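Local coordinates for protein BA_2500 (Bacillus anthracis, PDB 4GUC) that is of unknown function but belongs to the DUF5065 family and folds as a small, mostly beta domain of the E-set clan, at residues H36-G47 with N83-K93; D50-Q58 with L69-D77. One frame throughout, in Å; residues are numbered along the deposited sequence.

Interaction 1 (H36-G47 with N83-K93)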
loop_
_atom_site.group_PDB
_atom_site.type_symbol
_atom_site.label_atom_id
_atom_site.label_comp_id
_atom_site.label_asym_id
_atom_site.label_seq_id
_atom_site.Cartn_x
_atom_site.Cartn_y
_atom_site.Cartn_z
ATOM N N HIS A 36 -10.545 -8.798 9.160
ATOM C CA HIS A 36 -11.173 -9.515 8.053
ATOM C C HIS A 36 -12.640 -9.081 8.030
ATOM O O HIS A 36 -13.296 -9.057 9.080
ATOM C CB HIS A 36 -11.098 -11.046 8.186
ATOM C CG HIS A 36 -9.704 -11.596 8.155
ATOM N ND1 HIS A 36 -9.303 -12.689 8.903
ATOM C CD2 HIS A 36 -8.594 -11.147 7.519
ATOM C CE1 HIS A 36 -8.026 -12.937 8.661
ATOM N NE2 HIS A 36 -7.563 -11.991 7.854
ATOM N N GLY A 37 -13.141 -8.720 6.851
ATOM C CA GLY A 37 -14.524 -8.264 6.689
ATOM C C GLY A 37 -14.572 -6.777 6.428
ATOM O O GLY A 37 -15.589 -6.275 5.919
ATOM N N ASP A 38 -13.514 -6.069 6.810
ATOM C CA ASP A 38 -13.427 -4.623 6.561
ATOM C C ASP A 38 -13.084 -4.384 5.085
ATOM O O ASP A 38 -12.797 -5.312 4.309
ATOM C CB ASP A 38 -12.348 -3.944 7.430
ATOM C CG ASP A 38 -12.702 -3.879 8.903
ATOM O OD1 ASP A 38 -13.872 -4.103 9.273
ATOM O OD2 ASP A 38 -11.790 -3.541 9.705
ATOM N N THR A 39 -13.112 -3.121 4.690
ATOM C CA THR A 39 -12.781 -2.756 3.329
ATOM C C THR A 39 -11.782 -1.617 3.353
ATOM O O THR A 39 -11.890 -0.712 4.158
ATOM C CB THR A 39 -14.035 -2.293 2.529
ATOM O OG1 THR A 39 -14.994 -3.377 2.435
ATOM C CG2 THR A 39 -13.682 -1.819 1.113
ATOM N N PHE A 40 -10.745 -1.718 2.538
ATOM C CA PHE A 40 -9.733 -0.656 2.390
ATOM C C PHE A 40 -10.371 0.252 1.344
ATOM O O PHE A 40 -10.695 -0.216 0.265
ATOM C CB PHE A 40 -8.427 -1.277 1.892
ATOM C CG PHE A 40 -7.349 -0.298 1.571
ATOM C CD1 PHE A 40 -6.388 0.062 2.511
ATOM C CD2 PHE A 40 -7.287 0.274 0.317
ATOM C CE1 PHE A 40 -5.378 0.974 2.201
ATOM C CE2 PHE A 40 -6.264 1.183 0.004
ATOM C CZ PHE A 40 -5.314 1.515 0.954
ATOM N N ASP A 41 -10.540 1.547 1.635
ATOM C CA ASP A 41 -11.194 2.447 0.668
ATOM C C ASP A 41 -10.682 3.848 0.922
ATOM O O ASP A 41 -11.022 4.465 1.932
ATOM C CB ASP A 41 -12.716 2.288 0.829
ATOM C CG ASP A 41 -13.560 3.108 -0.169
ATOM O OD1 ASP A 41 -13.044 3.950 -0.934
ATOM O OD2 ASP A 41 -14.813 2.879 -0.196
ATOM N N VAL A 42 -9.842 4.322 0.012
ATOM C CA VAL A 42 -9.228 5.642 0.104
ATOM C C VAL A 42 -9.370 6.477 -1.157
ATOM O O VAL A 42 -9.387 5.941 -2.259
ATOM C CB VAL A 42 -7.712 5.507 0.445
ATOM C CG1 VAL A 42 -7.540 4.679 1.756
ATOM C CG2 VAL A 42 -6.932 4.830 -0.658
ATOM N N THR A 43 -9.431 7.798 -0.996
ATOM C CA THR A 43 -9.506 8.753 -2.126
ATOM C C THR A 43 -8.302 9.684 -1.941
ATOM O O THR A 43 -8.150 10.285 -0.868
ATOM C CB THR A 43 -10.823 9.524 -2.204
ATOM O OG1 THR A 43 -11.876 8.596 -2.481
ATOM C CG2 THR A 43 -10.778 10.571 -3.342
ATOM N N ILE A 44 -7.505 9.864 -2.988
ATOM C CA ILE A 44 -6.264 10.623 -2.929
ATOM C C ILE A 44 -6.075 11.539 -4.117
ATOM O O ILE A 44 -6.363 11.137 -5.263
ATOM C CB ILE A 44 -5.082 9.577 -3.001
ATOM C CG1 ILE A 44 -5.262 8.471 -1.946
ATOM C CG2 ILE A 44 -3.758 10.272 -2.831
ATOM C CD1 ILE A 44 -4.237 7.350 -1.996
ATOM N N TYR A 45 -5.617 12.768 -3.893
ATOM C CA TYR A 45 -5.312 13.672 -4.996
ATOM C C TYR A 45 -4.085 13.131 -5.743
ATOM O O TYR A 45 -3.031 12.920 -5.116
ATOM C CB TYR A 45 -5.020 15.090 -4.509
ATOM C CG TYR A 45 -4.454 15.992 -5.595
ATOM C CD1 TYR A 45 -5.249 16.417 -6.669
ATOM C CD2 TYR A 45 -3.130 16.468 -5.539
ATOM C CE1 TYR A 45 -4.778 17.219 -7.636
ATOM C CE2 TYR A 45 -2.650 17.300 -6.521
ATOM C CZ TYR A 45 -3.480 17.696 -7.570
ATOM O OH TYR A 45 -2.990 18.558 -8.556
ATOM N N THR A 46 -4.168 12.948 -7.055
ATOM C CA THR A 46 -3.054 12.399 -7.836
ATOM C C THR A 46 -2.521 13.291 -8.955
ATOM O O THR A 46 -1.656 12.912 -9.736
ATOM C CB THR A 46 -3.405 11.017 -8.321
ATOM O OG1 THR A 46 -4.660 11.020 -8.998
ATOM C CG2 THR A 46 -3.532 10.019 -7.141
ATOM N N GLY A 47 -3.031 14.505 -9.056
ATOM C CA GLY A 47 -2.503 15.445 -10.016
ATOM C C GLY A 47 -3.010 15.363 -11.434
ATOM O O GLY A 47 -3.861 14.563 -11.752
ATOM N N ASN A 83 -8.545 14.124 -11.555
ATOM C CA ASN A 83 -7.262 14.324 -10.896
ATOM C C ASN A 83 -7.129 13.679 -9.500
ATOM O O ASN A 83 -6.205 13.994 -8.752
ATOM C CB ASN A 83 -6.830 15.790 -10.878
ATOM C CG ASN A 83 -6.452 16.350 -12.232
ATOM O OD1 ASN A 83 -6.469 15.651 -13.244
ATOM N ND2 ASN A 83 -6.056 17.634 -12.248
ATOM N N TYR A 84 -8.064 12.794 -9.181
ATOM C CA TYR A 84 -8.016 12.056 -7.931
ATOM C C TYR A 84 -8.136 10.572 -8.263
ATOM O O TYR A 84 -8.547 10.200 -9.358
ATOM C CB TYR A 84 -9.133 12.448 -6.939
ATOM C CG TYR A 84 -8.963 13.796 -6.262
ATOM C CD1 TYR A 84 -9.006 14.978 -6.986
ATOM C CD2 TYR A 84 -8.876 13.895 -4.874
ATOM C CE1 TYR A 84 -8.873 16.211 -6.393
ATOM C CE2 TYR A 84 -8.755 15.146 -4.244
ATOM C CZ TYR A 84 -8.749 16.284 -5.020
ATOM O OH TYR A 84 -8.639 17.537 -4.473
ATOM N N GLY A 85 -7.729 9.738 -7.328
ATOM C CA GLY A 85 -7.848 8.289 -7.453
ATOM C C GLY A 85 -8.605 7.705 -6.281
ATOM O O GLY A 85 -8.442 8.171 -5.143
ATOM N N ARG A 86 -9.431 6.686 -6.534
ATOM C CA ARG A 86 -10.164 5.988 -5.466
ATOM C C ARG A 86 -9.654 4.543 -5.537
ATOM O O ARG A 86 -9.713 3.926 -6.586
ATOM C CB ARG A 86 -11.676 6.026 -5.649
ATOM C CG ARG A 86 -12.385 5.333 -4.523
ATOM C CD ARG A 86 -13.843 5.201 -4.797
ATOM N NE ARG A 86 -14.496 4.485 -3.707
ATOM C CZ ARG A 86 -15.743 4.027 -3.775
ATOM N NH1 ARG A 86 -16.433 4.186 -4.889
ATOM N NH2 ARG A 86 -16.265 3.368 -2.745
ATOM N N PHE A 87 -9.176 4.023 -4.405
ATOM C CA PHE A 87 -8.588 2.667 -4.312
ATOM C C PHE A 87 -9.363 1.871 -3.272
ATOM O O PHE A 87 -9.330 2.209 -2.086
ATOM C CB PHE A 87 -7.086 2.784 -3.990
ATOM C CG PHE A 87 -6.335 3.670 -4.987
ATOM C CD1 PHE A 87 -5.874 3.156 -6.202
ATOM C CD2 PHE A 87 -6.162 5.013 -4.757
ATOM C CE1 PHE A 87 -5.257 3.955 -7.113
ATOM C CE2 PHE A 87 -5.527 5.824 -5.700
ATOM C CZ PHE A 87 -5.077 5.309 -6.872
ATOM N N VAL A 88 -10.050 0.833 -3.744
ATOM C CA VAL A 88 -10.932 0.037 -2.902
ATOM C C VAL A 88 -10.685 -1.458 -3.016
ATOM O O VAL A 88 -10.591 -1.989 -4.131
ATOM C CB VAL A 88 -12.425 0.274 -3.371
ATOM C CG1 VAL A 88 -13.402 -0.476 -2.463
ATOM C CG2 VAL A 88 -12.776 1.753 -3.370
ATOM N N THR A 89 -10.530 -2.149 -1.891
ATOM C CA THR A 89 -10.367 -3.595 -1.976
ATOM C C THR A 89 -10.837 -4.222 -0.648
ATOM O O THR A 89 -10.595 -3.652 0.412
ATOM C CB THR A 89 -8.903 -3.991 -2.337
ATOM O OG1 THR A 89 -8.873 -5.285 -2.929
ATOM C CG2 THR A 89 -7.980 -3.964 -1.131
ATOM N N PRO A 90 -11.515 -5.400 -0.697
ATOM C CA PRO A 90 -11.961 -6.029 0.537
ATOM C C PRO A 90 -10.846 -6.716 1.314
ATOM O O PRO A 90 -9.936 -7.310 0.705
ATOM C CB PRO A 90 -12.956 -7.099 0.052
ATOM C CG PRO A 90 -12.525 -7.410 -1.317
ATOM C CD PRO A 90 -11.940 -6.141 -1.891
ATOM N N ILE A 91 -10.904 -6.632 2.644
ATOM C CA ILE A 91 -9.925 -7.326 3.478
ATOM C C ILE A 91 -10.516 -8.727 3.761
ATOM O O ILE A 91 -11.366 -8.919 4.654
ATOM C CB ILE A 91 -9.590 -6.569 4.766
ATOM C CG1 ILE A 91 -9.095 -5.162 4.436
ATOM C CG2 ILE A 91 -8.536 -7.328 5.581
ATOM C CD1 ILE A 91 -7.889 -5.099 3.546
ATOM N N THR A 92 -10.062 -9.691 2.971
ATOM C CA THR A 92 -10.506 -11.076 3.069
ATOM C C THR A 92 -9.522 -11.886 3.913
ATOM O O THR A 92 -8.507 -11.361 4.369
ATOM C CB THR A 92 -10.548 -11.706 1.664
ATOM O OG1 THR A 92 -9.208 -11.774 1.149
ATOM C CG2 THR A 92 -11.423 -10.877 0.726
ATOM N N LYS A 93 -9.821 -13.167 4.120
ATOM C CA LYS A 93 -8.945 -14.033 4.893
ATOM C C LYS A 93 -7.626 -14.335 4.192
ATOM O O LYS A 93 -6.693 -14.834 4.822
ATOM C CB LYS A 93 -9.644 -15.328 5.275
ATOM C CG LYS A 93 -10.741 -15.132 6.291
ATOM C CD LYS A 93 -11.326 -16.453 6.640
ATOM C CE LYS A 93 -12.397 -16.295 7.690
ATOM N NZ LYS A 93 -13.120 -17.525 7.964
#
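Phe40 and Thr89, Val42 and Phe87, and Ile44 and Gly85 are the hydrogen-bonded pairs of an antiparallel ladder between strands 39-45 and 84-90. Beyond its ends the pairing goes on: Gly37 N reaches Ile91 O, Asp38 O accepts from Ile91 N, and Thr46 N donates to Asn83 O.

The salt bridge of the contact, Asp41 with Arg86, lies on the face of Thr39, Asp41 and Thr43. Arg86, its CG swung opposite the backbone N (chi1 -179°) and its chain extended to NE, reaches diagonally across the ladder, past its own partner Thr43, and grips the carboxylate side-on, NE to Asp41 OD1 at 3.2 Å and NH2 to Asp41 OD2 at 3.0 Å. Both oxygens are met on their syn side, the two planes 25° apart. Val88 CG2 lies against the same carboxylate, 3.3 Å from Asp41 OD1.

Rings contribute near both ends. The Tyr45 ring turns its edge to the face of Tyr84 in a T-shaped pair, CD1 of Tyr45 standing 3.6 Å from CE1 of Tyr84, while Lys93 CA makes a CH-pi contact over the centre of the His36 ring, whose NE2 is hydrogen-bonded to Tyr95 O.

On the buried face, Val42 CG2 approaches the edge of the Phe87 ring and Ile44 CD1 comes within 4.1 Å of Phe87 CD2. Phe40 and Phe87 also touch Ile75, so this two-stranded antiparallel sheet packs through its apolar face on the larger sheet, in a beta-sandwich-like arrangement consistent with the E-set clan.

Interaction 2 (D50-Q58 with L69-D77)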
loop_
_atom_site.group_PDB
_atom_site.type_symbol
_atom_site.label_atom_id
_atom_site.label_comp_id
_atom_site.label_asym_id
_atom_site.label_seq_id
_atom_site.Cartn_x
_atom_site.Cartn_y
_atom_site.Cartn_z
ATOM N N ASP A 50 -0.238 12.088 -14.193
ATOM C CA ASP A 50 -0.046 10.663 -13.924
ATOM C C ASP A 50 -1.233 10.099 -13.173
ATOM O O ASP A 50 -1.902 10.813 -12.437
ATOM C CB ASP A 50 1.206 10.451 -13.042
ATOM C CG ASP A 50 2.506 10.766 -13.752
ATOM O OD1 ASP A 50 2.782 10.120 -14.781
ATOM O OD2 ASP A 50 3.280 11.588 -13.219
ATOM N N THR A 51 -1.516 8.820 -13.346
ATOM C CA THR A 51 -2.578 8.097 -12.655
ATOM C C THR A 51 -1.904 7.187 -11.629
ATOM O O THR A 51 -0.912 6.518 -11.957
ATOM C CB THR A 51 -3.558 7.377 -13.653
ATOM O OG1 THR A 51 -4.349 8.380 -14.340
ATOM C CG2 THR A 51 -4.502 6.441 -12.901
ATOM N N GLY A 52 -2.363 7.170 -10.376
ATOM C CA GLY A 52 -1.719 6.322 -9.380
ATOM C C GLY A 52 -2.218 4.907 -9.308
ATOM O O GLY A 52 -3.281 4.557 -9.800
ATOM N N ILE A 53 -1.382 4.060 -8.701
ATOM C CA ILE A 53 -1.669 2.646 -8.437
ATOM C C ILE A 53 -1.271 2.434 -6.974
ATOM O O ILE A 53 -0.234 2.940 -6.523
ATOM C CB ILE A 53 -0.821 1.695 -9.323
ATOM C CG1 ILE A 53 -1.142 1.908 -10.822
ATOM C CG2 ILE A 53 -1.038 0.222 -8.927
ATOM C CD1 ILE A 53 -0.238 1.092 -11.723
ATOM N N VAL A 54 -2.078 1.671 -6.244
ATOM C CA VAL A 54 -1.782 1.365 -4.844
ATOM C C VAL A 54 -1.568 -0.140 -4.647
ATOM O O VAL A 54 -2.279 -0.955 -5.234
ATOM C CB VAL A 54 -2.938 1.817 -3.912
ATOM C CG1 VAL A 54 -2.791 1.214 -2.481
ATOM C CG2 VAL A 54 -3.063 3.317 -3.906
ATOM N N LYS A 55 -0.548 -0.516 -3.900
ATOM C CA LYS A 55 -0.310 -1.886 -3.546
ATOM C C LYS A 55 -0.329 -2.025 -2.030
ATOM O O LYS A 55 0.076 -1.106 -1.306
ATOM C CB LYS A 55 1.078 -2.347 -4.020
ATOM C CG LYS A 55 1.221 -2.618 -5.499
ATOM C CD LYS A 55 2.635 -2.932 -5.929
ATOM C CE LYS A 55 2.720 -3.208 -7.405
ATOM N NZ LYS A 55 4.173 -3.431 -7.725
ATOM N N ILE A 56 -0.843 -3.155 -1.557
ATOM C CA ILE A 56 -0.833 -3.548 -0.170
ATOM C C ILE A 56 0.257 -4.638 -0.055
ATOM O O ILE A 56 0.180 -5.658 -0.744
ATOM C CB ILE A 56 -2.180 -4.078 0.349
ATOM C CG1 ILE A 56 -3.265 -2.983 0.248
ATOM C CG2 ILE A 56 -2.020 -4.569 1.785
ATOM C CD1 ILE A 56 -4.645 -3.385 0.759
ATOM N N TYR A 57 1.278 -4.375 0.754
ATOM C CA TYR A 57 2.342 -5.318 1.013
ATOM C C TYR A 57 2.309 -5.786 2.462
ATOM O O TYR A 57 1.958 -5.032 3.371
ATOM C CB TYR A 57 3.715 -4.659 0.864
ATOM C CG TYR A 57 4.153 -4.147 -0.505
ATOM C CD1 TYR A 57 4.939 -4.934 -1.339
ATOM C CD2 TYR A 57 3.871 -2.858 -0.933
ATOM C CE1 TYR A 57 5.404 -4.465 -2.568
ATOM C CE2 TYR A 57 4.320 -2.386 -2.152
ATOM C CZ TYR A 57 5.104 -3.176 -2.960
ATOM O OH TYR A 57 5.544 -2.619 -4.130
ATOM N N GLN A 58 2.705 -7.037 2.692
ATOM C CA GLN A 58 2.845 -7.565 4.023
ATOM C C GLN A 58 4.323 -7.362 4.421
ATOM O O GLN A 58 5.238 -7.522 3.612
ATOM C CB GLN A 58 2.535 -9.066 4.064
ATOM C CG GLN A 58 2.615 -9.648 5.445
ATOM C CD GLN A 58 2.520 -11.162 5.451
ATOM O OE1 GLN A 58 3.560 -11.823 5.435
ATOM N NE2 GLN A 58 1.332 -11.697 5.330
ATOM N N LEU A 69 9.145 -6.683 2.208
ATOM C CA LEU A 69 7.792 -6.257 1.765
ATOM C C LEU A 69 7.330 -7.281 0.708
ATOM O O LEU A 69 8.080 -7.556 -0.230
ATOM C CB LEU A 69 7.798 -4.844 1.211
ATOM C CG LEU A 69 8.124 -3.760 2.237
ATOM C CD1 LEU A 69 8.046 -2.356 1.585
ATOM C CD2 LEU A 69 7.196 -3.851 3.459
ATOM N N HIS A 70 6.155 -7.884 0.869
ATOM C CA HIS A 70 5.649 -8.914 -0.036
ATOM C C HIS A 70 4.298 -8.474 -0.533
ATOM O O HIS A 70 3.374 -8.267 0.257
ATOM C CB HIS A 70 5.590 -10.209 0.772
ATOM C CG HIS A 70 6.881 -10.488 1.485
ATOM N ND1 HIS A 70 8.003 -10.954 0.831
ATOM C CD2 HIS A 70 7.244 -10.318 2.780
ATOM C CE1 HIS A 70 8.993 -11.080 1.701
ATOM N NE2 HIS A 70 8.557 -10.703 2.890
ATOM N N ARG A 71 4.147 -8.328 -1.840
ATOM C CA ARG A 71 2.900 -7.846 -2.418
ATOM C C ARG A 71 1.722 -8.785 -2.236
ATOM O O ARG A 71 1.804 -9.959 -2.572
ATOM C CB ARG A 71 3.090 -7.576 -3.918
ATOM C CG ARG A 71 1.867 -6.843 -4.547
ATOM C CD ARG A 71 1.961 -6.663 -6.038
ATOM N NE ARG A 71 1.980 -7.938 -6.754
ATOM C CZ ARG A 71 3.068 -8.560 -7.232
ATOM N NH1 ARG A 71 4.281 -8.025 -7.135
ATOM N NH2 ARG A 71 2.942 -9.731 -7.846
ATOM N N TYR A 72 0.639 -8.280 -1.654
ATOM C CA TYR A 72 -0.608 -9.031 -1.478
ATOM C C TYR A 72 -1.690 -8.575 -2.440
ATOM O O TYR A 72 -2.578 -9.367 -2.789
ATOM C CB TYR A 72 -1.124 -8.989 -0.014
ATOM C CG TYR A 72 -0.621 -10.160 0.800
ATOM C CD1 TYR A 72 0.738 -10.345 1.036
ATOM C CD2 TYR A 72 -1.510 -11.079 1.342
ATOM C CE1 TYR A 72 1.202 -11.441 1.747
ATOM C CE2 TYR A 72 -1.053 -12.164 2.097
ATOM C CZ TYR A 72 0.294 -12.333 2.293
ATOM O OH TYR A 72 0.768 -13.416 3.030
ATOM N N LYS A 73 -1.671 -7.319 -2.859
ATOM C CA LYS A 73 -2.711 -6.828 -3.764
ATOM C C LYS A 73 -2.271 -5.608 -4.520
ATOM O O LYS A 73 -1.561 -4.772 -3.965
ATOM C CB LYS A 73 -3.959 -6.443 -2.955
ATOM C CG LYS A 73 -5.255 -6.323 -3.748
ATOM C CD LYS A 73 -5.727 -7.689 -4.245
ATOM C CE LYS A 73 -6.993 -7.616 -5.073
ATOM N NZ LYS A 73 -7.423 -8.998 -5.478
ATOM N N THR A 74 -2.701 -5.490 -5.780
ATOM C CA THR A 74 -2.443 -4.312 -6.637
ATOM C C THR A 74 -3.853 -3.755 -6.859
ATOM O O THR A 74 -4.768 -4.481 -7.284
ATOM C CB THR A 74 -1.790 -4.658 -7.974
ATOM O OG1 THR A 74 -0.542 -5.293 -7.706
ATOM C CG2 THR A 74 -1.573 -3.390 -8.768
ATOM N N ILE A 75 -4.044 -2.476 -6.573
ATOM C CA ILE A 75 -5.350 -1.835 -6.676
ATOM C C ILE A 75 -5.303 -0.657 -7.656
ATOM O O ILE A 75 -4.475 0.273 -7.535
ATOM C CB ILE A 75 -5.793 -1.282 -5.298
ATOM C CG1 ILE A 75 -5.562 -2.289 -4.155
ATOM C CG2 ILE A 75 -7.255 -0.818 -5.362
ATOM C CD1 ILE A 75 -5.923 -1.730 -2.742
ATOM N N TYR A 76 -6.184 -0.681 -8.650
ATOM C CA TYR A 76 -6.285 0.413 -9.623
ATOM C C TYR A 76 -7.338 1.413 -9.217
ATOM O O TYR A 76 -8.195 1.123 -8.401
ATOM C CB TYR A 76 -6.526 -0.122 -11.036
ATOM C CG TYR A 76 -5.268 -0.733 -11.614
ATOM C CD1 TYR A 76 -4.453 0.023 -12.449
ATOM C CD2 TYR A 76 -4.874 -2.010 -11.295
ATOM C CE1 TYR A 76 -3.296 -0.492 -12.978
ATOM C CE2 TYR A 76 -3.692 -2.550 -11.823
ATOM C CZ TYR A 76 -2.916 -1.768 -12.656
ATOM O OH TYR A 76 -1.747 -2.259 -13.204
ATOM N N ASP A 77 -7.224 2.624 -9.744
ATOM C CA ASP A 77 -8.165 3.700 -9.479
ATOM C C ASP A 77 -9.519 3.322 -10.088
ATOM O O ASP A 77 -9.606 3.149 -11.303
ATOM C CB ASP A 77 -7.624 4.992 -10.114
ATOM C CG ASP A 77 -8.653 6.100 -10.225
ATOM O OD1 ASP A 77 -9.600 6.230 -9.445
ATOM O OD2 ASP A 77 -8.472 6.918 -11.160
HETATM O O HOH W 1 -4.947 3.060 -11.482
#
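Strands 53-58 and 69-76 run antiparallel at 131°, with Val54-Ile75, Ile56-Lys73 and Gln58-His70 as hydrogen-bonded pairs and a classic beta bulge at Tyr72 and Lys73 opposite Ile56, whose O accepts from both Tyr72 N at 2.8 Å and Lys73 N at 3.3 Å, the register shifting by one before Tyr57. Past the paired backbones, a water donates to Gly52 O and accepts from Asp77 N.

At the bulge Tyr72 lies beside Gln58: its CE1 is 3.6 Å from Gln58 CB, and the Gln58 amide is turned 35° from the ring. Tyr72 OH is hydrogen-bonded to Asn96 OD1, Gln58 OE1 to Ser60 OG and Gln58 NE2 to Tyr100 OH.

On the face of Lys55 and Tyr57, the extended Lys55 chain brings its CE to 3.8 Å from Arg71 CD. The two basic ends converge on Asp9, which forms salt bridges with both and is hydrogen-bonded to Tyr57 OH. The Tyr57 ring has CD1 3.8 Å from Leu69 CB. Farther along, Ile53 CD1 packs on Tyr76 CE1 at 3.7 Å, the two side chains pointing the same way.

On the opposite face, Ile75 CD1 meets Ile56 CD1 at 4.1 Å. The whole is a bulged beta hairpin whose Val54, Ile56 and Ile75 face packs on Phe87 and Thr89 of strand 84-90, as between the sheets of a beta sandwich.

Followed from the N terminus, the chain enters strand 39-45, the first half of interaction 1, and passes directly to strand 53-59. It returns through strand 69-76, so interaction 2 closes a short hairpin loop first, and then runs on to strand 84-90, which comes back to 39-45 and completes interaction 1 around the hairpin. The inner loop is thus nested in the outer one, and the contacts do not cross. They lie in different sheets and meet face to face where Thr89 CG2 packs 3.4 Å from Ile75 CD1, while Asp77 OD1 and Arg86 N, 3.0 Å apart, probably hydrogen-bond where the chain passes between sheets.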